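Local coordinates for hydroxyglutarate synthase (Pseudomonas putida, PDB 6W1G), which catalyses the iron(II)-dependent decarboxylation and hydroxylation of 2-oxoadipate to D-2-hydroxyglutarate, a step of D-lysine catabolism, at residues A[260-265]-A[308-313]; A[318-323]-A[334-339]; A[343-348]-A[352-357]. All coordinates share one frame; numbering follows the deposited sequence.

Interaction 1 of 3, residues A[260-265]-A[308-313]; sequences HPILLR and QLYDKL
Ile262 and Leu263 meet the ring of Tyr310, where the chain entering strand 264-275 passes helix 304-321. Ile262 comes first. Its CG1 lies between the backbone N and the carbonyl carbon (chi1 58°). From there the branch runs straight out, and CD1 reaches the edge of the tyrosine ring near its plane, 4.0 Å from Tyr310 CD1. Ile262 also packs on Phe344 and Met351. Leu263 follows and takes the face of the same ring. Its CD1 sits 3.6 Å from the centroid of the Tyr310 ring, only 1° off the ring normal. This is a CH-pi contact over the middle of the ring, and all six ring carbons lie at nearly the same distance from the methyl. Neighbouring residues of an extended chain would point to opposite sides. The positive phi of Leu263 departs from that pattern, and both side chains are directed at the helix. The Leu263 backbone is hydrogen-bonded to Gly299 and Ala300. Leu264 then turns away from the helix. On the helix, Tyr310 extends its ring with CG anti to the backbone N (chi1 178°), and the ring also meets that of Phe341 at a steep tilt. Replacing this tyrosine by an alanine is likely to leave the two CD1 methyls without their aromatic partner and open a gap between helix 304-321 and the chain leading into strand 264-275. No hydrogen bond joins the two segments. The buried contact therefore rests on dispersion and the CH-pi interaction, one methyl over the ring face and the other at its edge.

Interaction 2 of 3, residues A[318-323]-A[334-339]; sequences RVALGG and MALLQA
Leu336 packs against Ala320 and Leu321, joining helix 330-341 to the C-terminal end of helix 304-321. These two helices follow each other in the chain, and the contact lies just across the connection between them. The apolar side-chain pairs come first. Both methyls of Leu336 reach the CB of Ala320, Leu336 CD2 at 4.0 Å and Leu336 CD1 at 4.1 Å. Its CD1 also lies 4.0 Å from Leu321 CD1, and the two leucine side chains cross at a slant. CG of Leu336 stands anti to its carbonyl carbon (chi1 -72°), which carries the fork across to the other helix. Thr317, one turn before Leu321, also touches Leu336.

The second kind of contact is methyl against backbone. Leu336 CD1 is 3.8 Å from Leu321 CA and 3.8 Å from Ala320 O. A methyl so placed rests on the last helical turn itself as well as on its side chains. The CB of Ala320 is small and points toward Leu336, so the helices come close here, with 7.2 Å between Ala320 CA and Leu336 CA.

Polar contacts are made with residues outside the pair. The carbonyls of Ala320 and Leu321 each receive a weak hydrogen bond from Arg332. Just beyond, Gly322 leaves helical geometry with a positive phi (79°), a value that favours glycine. The cationic guanidinium of Arg332 would probably suit the partial negative charge of this helix end. No hydrogen bond joins the two segments, and the contact is mainly apolar, a small, partly buried patch centred on one leucine.

Interaction 3 of 3, residues A[343-348]-A[352-357]; sequences EFPDDL and REQGLA
Leu348 and Arg352 are joined by a backbone bond in the short helix 348-353, which starts from an N-cap and ends in a Schellman motif. Asp347 is the N-cap residue, and its OD1 accepts from the backbone N of Gln350. At the other end Gly355 turns out of the helix with positive phi, and its N lies 3.0 Å from Arg352 O. This reversal sends the chain back along the loop that led into the helix.

There the returning Leu356 meets Phe344 and Pro345. Its CD1 is 3.7 Å from Pro345 CD, the two side chains crossing at about a right angle. The same Leu356 CD1 approaches the phenylalanine ring obliquely, 4.1 Å from Phe344 CE1. CG of Leu356 is anti to its carbonyl carbon (chi1 -62°), which brings the methyl up to the proline ring. Phe344 continues this apolar cluster onto Leu302 and Leu309.

Gln354 brings its amide to the CG corner of the proline ring, whereas Leu356 CD1 lies obliquely off the ring beside CD. Its NE2 is 3.8 Å from Pro345 CG, a van der Waals contact. The polar need of that nitrogen is met by Gln350 OE1. The carbonyls of Phe344 and Pro345 are both bonded by Arg258, which fixes the loop backbone.

Arg352 carries its extended side chain away from the loop. There NE binds Tyr361 OH and NH1 binds Gln381 OE1. Its backbone makes the one hydrogen bond across the contact. Arg352 N donates to Leu348 O over 3.0 Å, with an N-H...O angle of 156° and the donor tilted 23° from the carbonyl plane.

The three contacts follow one another along the chain. Interactions 1 and 2 share helix 304-321, with centres 14 Å apart, and they touch where Arg265 NH2 packs 3.6 Å from Met334 CE. Interactions 1 and 3 are closer, centres 10 Å apart. A salt bridge from Lys312 NZ to Glu343 OE2 (2.9 Å) and a probable hydrogen bond from His260 N to Asp346 OD1 (2.8 Å) tie them. Interactions 2 and 3 only adjoin in sequence, their centres 22 Å apart. Interaction 1 comes nearest the active site. The Leu263 side chain is about 13 Å from the bound nickel, and that of Tyr310 about 10 Å from the side chain of substrate-binding Val402.

Interaction 1 of 3, residues A[260-265]-A[308-313]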
ATOM      1  N   HIS A 260      18.213   3.025   7.958  1.00 13.81           N
ATOM      2  CA  HIS A 260      17.779   1.992   7.017  1.00 12.53           C
ATOM      3  C   HIS A 260      16.361   1.630   7.405  1.00 12.50           C
ATOM      4  O   HIS A 260      16.134   0.715   8.220  1.00 12.40           O
ATOM      5  CB  HIS A 260      18.754   0.820   7.037  1.00 12.52           C
ATOM      6  CG  HIS A 260      20.078   1.248   6.541  1.00 13.76           C
ATOM      7  ND1 HIS A 260      20.297   1.577   5.215  1.00 14.48           N
ATOM      8  CD2 HIS A 260      21.233   1.503   7.191  1.00 16.47           C
ATOM      9  CE1 HIS A 260      21.541   1.991   5.075  1.00 16.55           C
ATOM     10  NE2 HIS A 260      22.129   1.932   6.249  1.00 17.47           N
ATOM     11  N   PRO A 261      15.386   2.365   6.867  1.00 11.96           N
ATOM     12  CA  PRO A 261      13.987   2.163   7.250  1.00 11.50           C
ATOM     13  C   PRO A 261      13.523   0.745   7.009  1.00 11.03           C
ATOM     14  O   PRO A 261      13.991   0.050   6.097  1.00 10.67           O
ATOM     15  CB  PRO A 261      13.244   3.195   6.387  1.00 12.71           C
ATOM     16  CG  PRO A 261      14.308   4.317   6.277  1.00 17.59           C
ATOM     17  CD  PRO A 261      15.555   3.516   5.973  1.00 14.79           C
ATOM     18  N   ILE A 262      12.519   0.348   7.787  1.00 10.89           N
ATOM     19  CA  ILE A 262      11.885  -0.953   7.705  1.00 10.36           C
ATOM     20  C   ILE A 262      10.371  -0.772   7.589  1.00 10.39           C
ATOM     21  O   ILE A 262       9.792   0.175   8.131  1.00 11.56           O
ATOM     22  CB  ILE A 262      12.256  -1.869   8.901  1.00 11.24           C
ATOM     23  CG1 ILE A 262      11.865  -1.223  10.236  1.00 12.79           C
ATOM     24  CG2 ILE A 262      13.742  -2.201   8.839  1.00 12.22           C
ATOM     25  CD1 ILE A 262      12.258  -2.078  11.437  1.00 14.41           C
ATOM     26  N   LEU A 263       9.729  -1.715   6.889  1.00  9.88           N
ATOM     27  CA  LEU A 263       8.282  -1.653   6.660  1.00 10.11           C
ATOM     28  C   LEU A 263       7.919  -0.308   6.060  1.00 10.35           C
ATOM     29  O   LEU A 263       8.427   0.046   4.989  1.00 11.29           O
ATOM     30  CB  LEU A 263       7.479  -2.025   7.902  1.00 11.34           C
ATOM     31  CG  LEU A 263       7.760  -3.439   8.415  1.00 10.87           C
ATOM     32  CD1 LEU A 263       6.844  -3.764   9.600  1.00 13.86           C
ATOM     33  CD2 LEU A 263       7.601  -4.491   7.357  1.00 13.50           C
ATOM     34  N   LEU A 264       7.012   0.468   6.680  1.00  9.90           N
ATOM     35  CA  LEU A 264       6.698   1.797   6.202  1.00 10.04           C
ATOM     36  C   LEU A 264       6.403   2.668   7.420  1.00  9.67           C
ATOM     37  O   LEU A 264       6.145   2.162   8.509  1.00 11.41           O
ATOM     38  CB  LEU A 264       5.573   1.804   5.183  1.00 11.32           C
ATOM     39  CG  LEU A 264       4.192   1.400   5.661  1.00 11.43           C
ATOM     40  CD1 LEU A 264       3.458   2.517   6.387  1.00 12.53           C
ATOM     41  CD2 LEU A 264       3.350   0.963   4.475  1.00 14.20           C
ATOM     42  N   ARG A 265       6.396   3.979   7.195  1.00 10.79           N
ATOM     43  CA  ARG A 265       5.930   4.959   8.153  1.00 10.61           C
ATOM     44  C   ARG A 265       4.821   5.754   7.496  1.00 11.17           C
ATOM     45  O   ARG A 265       4.853   5.983   6.281  1.00 11.38           O
ATOM     46  CB  ARG A 265       7.033   5.903   8.546  1.00 12.64           C
ATOM     47  CG  ARG A 265       8.250   5.210   9.132  1.00 13.40           C
ATOM     48  CD  ARG A 265       9.320   6.193   9.616  1.00 13.74           C
ATOM     49  NE  ARG A 265       8.913   6.758  10.897  1.00 15.36           N
ATOM     50  CZ  ARG A 265       9.284   7.938  11.378  1.00 14.28           C
ATOM     51  NH1 ARG A 265      10.079   8.725  10.683  1.00 16.31           N
ATOM     52  NH2 ARG A 265       8.849   8.319  12.583  1.00 16.62           N
ATOM     53  N   GLN A 308       8.919 -10.578  13.591  1.00 20.82           N
ATOM     54  CA  GLN A 308       8.809 -10.916  15.005  1.00 21.22           C
ATOM     55  C   GLN A 308       9.506  -9.886  15.884  1.00 19.63           C
ATOM     56  O   GLN A 308       8.963  -9.473  16.916  1.00 20.08           O
ATOM     57  CB  GLN A 308       9.420 -12.294  15.201  1.00 24.48           C
ATOM     58  CG  GLN A 308       8.582 -13.405  14.577  1.00 34.69           C
ATOM     59  CD  GLN A 308       9.262 -14.765  14.542  1.00 44.70           C
ATOM     60  OE1 GLN A 308      10.281 -14.992  15.188  1.00 48.87           O
ATOM     61  NE2 GLN A 308       8.686 -15.682  13.767  1.00 47.76           N
ATOM     62  N   LEU A 309      10.688  -9.432  15.472  1.00 17.83           N
ATOM     63  CA  LEU A 309      11.404  -8.416  16.236  1.00 17.40           C
ATOM     64  C   LEU A 309      10.657  -7.082  16.220  1.00 18.04           C
ATOM     65  O   LEU A 309      10.477  -6.447  17.262  1.00 19.49           O
ATOM     66  CB  LEU A 309      12.829  -8.313  15.693  1.00 17.13           C
ATOM     67  CG  LEU A 309      13.705  -7.314  16.423  1.00 17.85           C
ATOM     68  CD1 LEU A 309      13.857  -7.618  17.934  1.00 19.48           C
ATOM     69  CD2 LEU A 309      15.074  -7.255  15.745  1.00 19.60           C
ATOM     70  N   TYR A 310      10.176  -6.665  15.042  1.00 16.83           N
ATOM     71  CA  TYR A 310       9.375  -5.462  14.930  1.00 16.01           C
ATOM     72  C   TYR A 310       8.189  -5.506  15.884  1.00 16.56           C
ATOM     73  O   TYR A 310       7.909  -4.538  16.619  1.00 17.39           O
ATOM     74  CB  TYR A 310       8.902  -5.358  13.450  1.00 16.46           C
ATOM     75  CG  TYR A 310       8.025  -4.151  13.233  1.00 16.00           C
ATOM     76  CD1 TYR A 310       8.587  -2.924  12.917  1.00 17.86           C
ATOM     77  CD2 TYR A 310       6.639  -4.221  13.370  1.00 16.97           C
ATOM     78  CE1 TYR A 310       7.810  -1.809  12.775  1.00 19.40           C
ATOM     79  CE2 TYR A 310       5.850  -3.087  13.223  1.00 17.50           C
ATOM     80  CZ  TYR A 310       6.448  -1.881  12.927  1.00 17.14           C
ATOM     81  OH  TYR A 310       5.685  -0.743  12.762  1.00 20.70           O
ATOM     82  N   ASP A 311       7.422  -6.586  15.816  1.00 19.43           N
ATOM     83  CA  ASP A 311       6.207  -6.666  16.623  1.00 20.07           C
ATOM     84  C   ASP A 311       6.556  -6.589  18.105  1.00 20.56           C
ATOM     85  O   ASP A 311       5.846  -5.944  18.892  1.00 22.48           O
ATOM     86  CB  ASP A 311       5.454  -7.958  16.290  1.00 22.41           C
ATOM     87  CG  ASP A 311       4.931  -8.024  14.831  1.00 28.13           C
ATOM     88  OD1 ASP A 311       4.975  -7.006  14.105  1.00 28.56           O
ATOM     89  OD2 ASP A 311       4.470  -9.117  14.425  1.00 30.49           O
ATOM     90  N   LYS A 312       7.666  -7.226  18.503  1.00 22.47           N
ATOM     91  CA  LYS A 312       8.047  -7.251  19.910  1.00 22.27           C
ATOM     92  C   LYS A 312       8.381  -5.854  20.413  1.00 21.72           C
ATOM     93  O   LYS A 312       7.973  -5.455  21.502  1.00 22.63           O
ATOM     94  CB  LYS A 312       9.259  -8.160  20.104  1.00 23.20           C
ATOM     95  CG  LYS A 312       9.752  -8.327  21.530  1.00 28.65           C
ATOM     96  CD  LYS A 312      10.925  -9.272  21.543  1.00 33.17           C
ATOM     97  CE  LYS A 312      12.219  -8.520  21.319  1.00 36.91           C
ATOM     98  NZ  LYS A 312      13.154  -8.763  22.457  1.00 41.47           N
ATOM     99  N   LEU A 313       9.158  -5.116  19.629  1.00 18.90           N
ATOM    100  CA  LEU A 313       9.577  -3.791  20.056  1.00 19.34           C
ATOM    101  C   LEU A 313       8.424  -2.799  20.014  1.00 19.65           C
ATOM    102  O   LEU A 313       8.346  -1.890  20.851  1.00 19.40           O
ATOM    103  CB  LEU A 313      10.748  -3.327  19.206  1.00 18.42           C
ATOM    104  CG  LEU A 313      11.944  -4.284  19.234  1.00 19.90           C
ATOM    105  CD1 LEU A 313      13.033  -3.811  18.316  1.00 21.68           C
ATOM    106  CD2 LEU A 313      12.513  -4.508  20.650  1.00 22.22           C
TER

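Interaction 2 of 3, residues A[318-323]-A[334-339]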
ATOM      1  N   ARG A 318       4.272   0.233  23.325  1.00 21.31           N
ATOM      2  CA  ARG A 318       2.900   0.457  23.772  1.00 24.36           C
ATOM      3  C   ARG A 318       2.726   0.165  25.257  1.00 26.45           C
ATOM      4  O   ARG A 318       2.034   0.908  25.962  1.00 28.24           O
ATOM      5  CB  ARG A 318       1.940  -0.351  22.908  1.00 24.80           C
ATOM      6  CG  ARG A 318       1.811   0.269  21.521  1.00 27.05           C
ATOM      7  CD  ARG A 318       1.217  -0.689  20.530  1.00 32.10           C
ATOM      8  NE  ARG A 318       1.020  -0.070  19.221  1.00 36.05           N
ATOM      9  CZ  ARG A 318       0.585  -0.710  18.147  1.00 35.74           C
ATOM     10  NH1 ARG A 318       0.304  -1.998  18.216  1.00 36.97           N
ATOM     11  NH2 ARG A 318       0.436  -0.055  17.006  1.00 37.53           N
ATOM     12  N   VAL A 319       3.344  -0.902  25.756  1.00 27.35           N
ATOM     13  CA  VAL A 319       3.271  -1.180  27.188  1.00 26.88           C
ATOM     14  C   VAL A 319       3.855  -0.023  27.997  1.00 26.68           C
ATOM     15  O   VAL A 319       3.282   0.400  29.005  1.00 28.28           O
ATOM     16  CB  VAL A 319       3.964  -2.507  27.525  1.00 30.45           C
ATOM     17  CG1 VAL A 319       4.078  -2.661  29.023  1.00 30.66           C
ATOM     18  CG2 VAL A 319       3.191  -3.670  26.928  1.00 30.05           C
ATOM     19  N   ALA A 320       5.005   0.496  27.563  1.00 26.41           N
ATOM     20  CA  ALA A 320       5.680   1.555  28.291  1.00 26.10           C
ATOM     21  C   ALA A 320       4.893   2.838  28.242  1.00 26.32           C
ATOM     22  O   ALA A 320       5.031   3.685  29.136  1.00 25.86           O
ATOM     23  CB  ALA A 320       7.045   1.829  27.677  1.00 25.68           C
ATOM     24  N   LEU A 321       4.038   2.973  27.240  1.00 29.82           N
ATOM     25  CA  LEU A 321       3.217   4.159  27.113  1.00 34.93           C
ATOM     26  C   LEU A 321       2.153   4.191  28.185  1.00 35.01           C
ATOM     27  O   LEU A 321       1.787   5.275  28.663  1.00 34.12           O
ATOM     28  CB  LEU A 321       2.586   4.169  25.726  1.00 38.02           C
ATOM     29  CG  LEU A 321       1.835   5.431  25.316  1.00 40.68           C
ATOM     30  CD1 LEU A 321       2.791   6.601  25.216  1.00 40.22           C
ATOM     31  CD2 LEU A 321       1.097   5.186  24.009  1.00 41.40           C
ATOM     32  N   GLY A 322       1.635   3.031  28.586  1.00 41.13           N
ATOM     33  CA  GLY A 322       0.618   2.976  29.611  1.00 45.17           C
ATOM     34  C   GLY A 322      -0.774   3.308  29.141  1.00 49.16           C
ATOM     35  O   GLY A 322      -1.659   3.518  29.976  1.00 50.78           O
ATOM     36  N   GLY A 323      -0.995   3.352  27.836  1.00 50.79           N
ATOM     37  CA  GLY A 323      -2.291   3.684  27.296  1.00 52.36           C
ATOM     38  C   GLY A 323      -2.293   3.489  25.797  1.00 52.38           C
ATOM     39  O   GLY A 323      -1.512   2.687  25.281  1.00 52.79           O
ATOM     40  N   MET A 334       6.664   9.043  20.800  1.00 21.42           N
ATOM     41  CA  MET A 334       7.747   9.007  19.827  1.00 21.35           C
ATOM     42  C   MET A 334       9.093   8.786  20.510  1.00 21.04           C
ATOM     43  O   MET A 334       9.950   8.084  19.983  1.00 23.34           O
ATOM     44  CB  MET A 334       7.685  10.260  18.940  1.00 22.06           C
ATOM     45  CG  MET A 334       6.407  10.350  18.074  1.00 22.62           C
ATOM     46  SD  MET A 334       6.096   8.982  16.937  1.00 22.69           S
ATOM     47  CE  MET A 334       7.558   8.960  15.896  1.00 28.33           C
ATOM     48  N   ALA A 335       9.275   9.322  21.727  1.00 24.09           N
ATOM     49  CA  ALA A 335      10.505   9.096  22.479  1.00 22.94           C
ATOM     50  C   ALA A 335      10.633   7.633  22.911  1.00 23.04           C
ATOM     51  O   ALA A 335      11.706   7.026  22.775  1.00 24.51           O
ATOM     52  CB  ALA A 335      10.565  10.043  23.679  1.00 26.66           C
ATOM     53  N   LEU A 336       9.547   7.040  23.402  1.00 23.05           N
ATOM     54  CA  LEU A 336       9.581   5.643  23.814  1.00 21.34           C
ATOM     55  C   LEU A 336       9.797   4.724  22.622  1.00 20.80           C
ATOM     56  O   LEU A 336      10.489   3.699  22.725  1.00 22.43           O
ATOM     57  CB  LEU A 336       8.256   5.283  24.463  1.00 24.03           C
ATOM     58  CG  LEU A 336       7.999   5.857  25.854  1.00 27.57           C
ATOM     59  CD1 LEU A 336       6.559   5.611  26.220  1.00 27.09           C
ATOM     60  CD2 LEU A 336       8.933   5.198  26.828  1.00 30.85           C
ATOM     61  N   LEU A 337       9.186   5.054  21.496  1.00 20.79           N
ATOM     62  CA  LEU A 337       9.371   4.261  20.284  1.00 19.84           C
ATOM     63  C   LEU A 337      10.831   4.214  19.877  1.00 20.12           C
ATOM     64  O   LEU A 337      11.357   3.138  19.544  1.00 22.10           O
ATOM     65  CB  LEU A 337       8.510   4.858  19.181  1.00 20.07           C
ATOM     66  CG  LEU A 337       8.469   4.122  17.862  1.00 19.17           C
ATOM     67  CD1 LEU A 337       7.707   2.834  18.032  1.00 19.37           C
ATOM     68  CD2 LEU A 337       7.853   5.016  16.794  1.00 20.29           C
ATOM     69  N   GLN A 338      11.494   5.372  19.846  1.00 20.86           N
ATOM     70  CA  GLN A 338      12.904   5.393  19.496  1.00 23.91           C
ATOM     71  C   GLN A 338      13.719   4.565  20.479  1.00 23.22           C
ATOM     72  O   GLN A 338      14.575   3.764  20.073  1.00 23.81           O
ATOM     73  CB  GLN A 338      13.404   6.832  19.375  1.00 28.08           C
ATOM     74  CG  GLN A 338      14.832   6.985  18.700  1.00 35.83           C
ATOM     75  CD  GLN A 338      15.180   6.070  17.471  1.00 39.95           C
ATOM     76  OE1 GLN A 338      14.849   6.390  16.316  1.00 35.23           O
ATOM     77  NE2 GLN A 338      15.887   4.942  17.723  1.00 42.19           N
ATOM     78  N   ALA A 339      13.455   4.717  21.773  1.00 23.00           N
ATOM     79  CA  ALA A 339      14.228   3.983  22.762  1.00 24.22           C
ATOM     80  C   ALA A 339      14.084   2.480  22.575  1.00 23.71           C
ATOM     81  O   ALA A 339      15.077   1.751  22.598  1.00 26.33           O
ATOM     82  CB  ALA A 339      13.804   4.428  24.157  1.00 25.35           C
TER

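Interaction 3 of 3, residues A[343-348]-A[352-357]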
ATOM      1  N   GLU A 343      16.971  -1.637  19.634  1.00 25.38           N
ATOM      2  CA  GLU A 343      17.318  -3.051  19.539  1.00 26.41           C
ATOM      3  C   GLU A 343      17.171  -3.634  18.136  1.00 24.41           C
ATOM      4  O   GLU A 343      17.622  -4.763  17.906  1.00 27.59           O
ATOM      5  CB  GLU A 343      16.396  -3.817  20.483  1.00 27.97           C
ATOM      6  CG  GLU A 343      16.574  -5.318  20.518  1.00 36.43           C
ATOM      7  CD  GLU A 343      15.744  -5.990  21.594  1.00 41.54           C
ATOM      8  OE1 GLU A 343      15.488  -5.361  22.647  1.00 40.79           O
ATOM      9  OE2 GLU A 343      15.353  -7.154  21.367  1.00 44.01           O
ATOM     10  N   PHE A 344      16.564  -2.921  17.212  1.00 19.53           N
ATOM     11  CA  PHE A 344      16.454  -3.406  15.846  1.00 18.90           C
ATOM     12  C   PHE A 344      17.671  -2.903  15.081  1.00 16.87           C
ATOM     13  O   PHE A 344      17.808  -1.688  14.891  1.00 16.81           O
ATOM     14  CB  PHE A 344      15.167  -2.908  15.193  1.00 16.66           C
ATOM     15  CG  PHE A 344      14.732  -3.764  14.024  1.00 16.40           C
ATOM     16  CD1 PHE A 344      15.535  -3.886  12.891  1.00 14.76           C
ATOM     17  CD2 PHE A 344      13.556  -4.492  14.071  1.00 17.15           C
ATOM     18  CE1 PHE A 344      15.166  -4.711  11.842  1.00 16.07           C
ATOM     19  CE2 PHE A 344      13.176  -5.317  13.025  1.00 17.35           C
ATOM     20  CZ  PHE A 344      13.974  -5.418  11.897  1.00 17.20           C
ATOM     21  N   PRO A 345      18.579  -3.778  14.637  1.00 15.14           N
ATOM     22  CA  PRO A 345      19.812  -3.290  13.999  1.00 16.68           C
ATOM     23  C   PRO A 345      19.521  -2.299  12.886  1.00 16.21           C
ATOM     24  O   PRO A 345      18.626  -2.526  12.068  1.00 15.74           O
ATOM     25  CB  PRO A 345      20.455  -4.563  13.450  1.00 19.10           C
ATOM     26  CG  PRO A 345      20.014  -5.617  14.435  1.00 20.52           C
ATOM     27  CD  PRO A 345      18.581  -5.251  14.763  1.00 17.34           C
ATOM     28  N   ASP A 346      20.285  -1.197  12.860  1.00 18.28           N
ATOM     29  CA  ASP A 346      20.117  -0.116  11.886  1.00 18.38           C
ATOM     30  C   ASP A 346      21.371  -0.019  11.016  1.00 19.62           C
ATOM     31  O   ASP A 346      21.837   1.065  10.658  1.00 22.51           O
ATOM     32  CB  ASP A 346      19.759   1.217  12.554  1.00 19.14           C
ATOM     33  CG  ASP A 346      19.221   2.242  11.570  1.00 18.91           C
ATOM     34  OD1 ASP A 346      18.809   1.854  10.448  1.00 17.70           O
ATOM     35  OD2 ASP A 346      19.197   3.448  11.934  1.00 20.07           O
ATOM     36  N   ASP A 347      21.929  -1.165  10.714  1.00 21.53           N
ATOM     37  CA  ASP A 347      23.097  -1.331   9.878  1.00 20.29           C
ATOM     38  C   ASP A 347      22.693  -2.358   8.824  1.00 16.92           C
ATOM     39  O   ASP A 347      22.218  -3.441   9.156  1.00 16.03           O
ATOM     40  CB  ASP A 347      24.235  -1.822  10.764  1.00 24.45           C
ATOM     41  CG  ASP A 347      25.472  -2.155   9.993  1.00 27.17           C
ATOM     42  OD1 ASP A 347      25.515  -3.272   9.482  1.00 27.09           O
ATOM     43  OD2 ASP A 347      26.384  -1.293   9.923  1.00 32.12           O
ATOM     44  N   LEU A 348      22.854  -2.015   7.559  1.00 16.95           N
ATOM     45  CA  LEU A 348      22.347  -2.890   6.492  0.54 16.83           C
ATOM     46  C   LEU A 348      23.057  -4.231   6.484  1.00 13.94           C
ATOM     47  O   LEU A 348      22.422  -5.277   6.269  1.00 14.54           O
ATOM     48  CB  LEU A 348      22.539  -2.267   5.116  0.54 20.81           C
ATOM     49  CG  LEU A 348      21.458  -1.392   4.496  0.54 16.97           C
ATOM     50  CD1 LEU A 348      21.821  -1.114   3.049  0.54 15.94           C
ATOM     51  CD2 LEU A 348      20.111  -2.054   4.607  0.54 16.93           C
ATOM     52  N   ARG A 352      21.167  -7.863   6.957  1.00 12.16           N
ATOM     53  CA  ARG A 352      21.378  -8.974   6.058  1.00 12.49           C
ATOM     54  C   ARG A 352      21.876 -10.217   6.789  1.00 13.34           C
ATOM     55  O   ARG A 352      21.311 -11.308   6.630  1.00 14.22           O
ATOM     56  CB  ARG A 352      22.323  -8.532   4.960  1.00 13.62           C
ATOM     57  CG  ARG A 352      22.619  -9.626   3.987  1.00 15.26           C
ATOM     58  CD  ARG A 352      23.602  -9.178   2.852  1.00 14.83           C
ATOM     59  NE  ARG A 352      24.141 -10.428   2.292  1.00 20.57           N
ATOM     60  CZ  ARG A 352      25.278 -11.025   2.586  1.00 16.07           C
ATOM     61  NH1 ARG A 352      26.220 -10.557   3.408  1.00 20.51           N
ATOM     62  NH2 ARG A 352      25.554 -12.163   1.946  1.00 19.48           N
ATOM     63  N   GLU A 353      22.964 -10.098   7.539  1.00 13.31           N
ATOM     64  CA  GLU A 353      23.570 -11.270   8.148  1.00 12.66           C
ATOM     65  C   GLU A 353      22.654 -11.940   9.159  1.00 13.41           C
ATOM     66  O   GLU A 353      22.646 -13.174   9.263  1.00 16.52           O
ATOM     67  CB  GLU A 353      24.907 -10.895   8.798  1.00 13.85           C
ATOM     68  CG  GLU A 353      25.752 -12.047   9.165  1.00 16.24           C
ATOM     69  CD  GLU A 353      27.101 -11.591   9.627  1.00 17.93           C
ATOM     70  OE1 GLU A 353      27.997 -11.399   8.771  1.00 22.02           O
ATOM     71  OE2 GLU A 353      27.268 -11.394  10.852  1.00 18.60           O
ATOM     72  N   GLN A 354      21.871 -11.145   9.902  1.00 12.72           N
ATOM     73  CA  GLN A 354      20.922 -11.678  10.864  1.00 15.54           C
ATOM     74  C   GLN A 354      19.612 -12.103  10.229  1.00 15.69           C
ATOM     75  O   GLN A 354      18.722 -12.577  10.948  1.00 19.36           O
ATOM     76  CB  GLN A 354      20.691 -10.654  11.968  1.00 14.76           C
ATOM     77  CG  GLN A 354      21.889 -10.402  12.819  1.00 14.75           C
ATOM     78  CD  GLN A 354      21.587  -9.404  13.937  1.00 17.31           C
ATOM     79  OE1 GLN A 354      20.543  -9.469  14.577  1.00 19.15           O
ATOM     80  NE2 GLN A 354      22.486  -8.494  14.154  1.00 19.69           N
ATOM     81  N   GLY A 355      19.459 -11.957   8.920  1.00 13.70           N
ATOM     82  CA  GLY A 355      18.266 -12.446   8.248  1.00 13.59           C
ATOM     83  C   GLY A 355      17.009 -11.717   8.661  1.00 12.54           C
ATOM     84  O   GLY A 355      15.946 -12.347   8.786  1.00 14.52           O
ATOM     85  N   LEU A 356      17.108 -10.399   8.876  1.00 12.64           N
ATOM     86  CA  LEU A 356      15.962  -9.629   9.336  1.00 12.47           C
ATOM     87  C   LEU A 356      15.147  -9.008   8.220  1.00 11.66           C
ATOM     88  O   LEU A 356      13.967  -8.686   8.407  1.00 11.92           O
ATOM     89  CB  LEU A 356      16.426  -8.517  10.287  1.00 14.22           C
ATOM     90  CG  LEU A 356      17.111  -9.058  11.543  1.00 16.77           C
ATOM     91  CD1 LEU A 356      17.705  -7.938  12.304  1.00 19.49           C
ATOM     92  CD2 LEU A 356      16.162  -9.832  12.399  1.00 20.24           C
ATOM     93  N   ALA A 357      15.744  -8.795   7.062  1.00 11.41           N
ATOM     94  CA  ALA A 357      15.122  -8.124   5.946  1.00 10.90           C
ATOM     95  C   ALA A 357      15.457  -8.862   4.668  1.00 10.52           C
ATOM     96  O   ALA A 357      16.425  -9.617   4.615  1.00 11.58           O
ATOM     97  CB  ALA A 357      15.551  -6.685   5.806  1.00 11.44           C
TER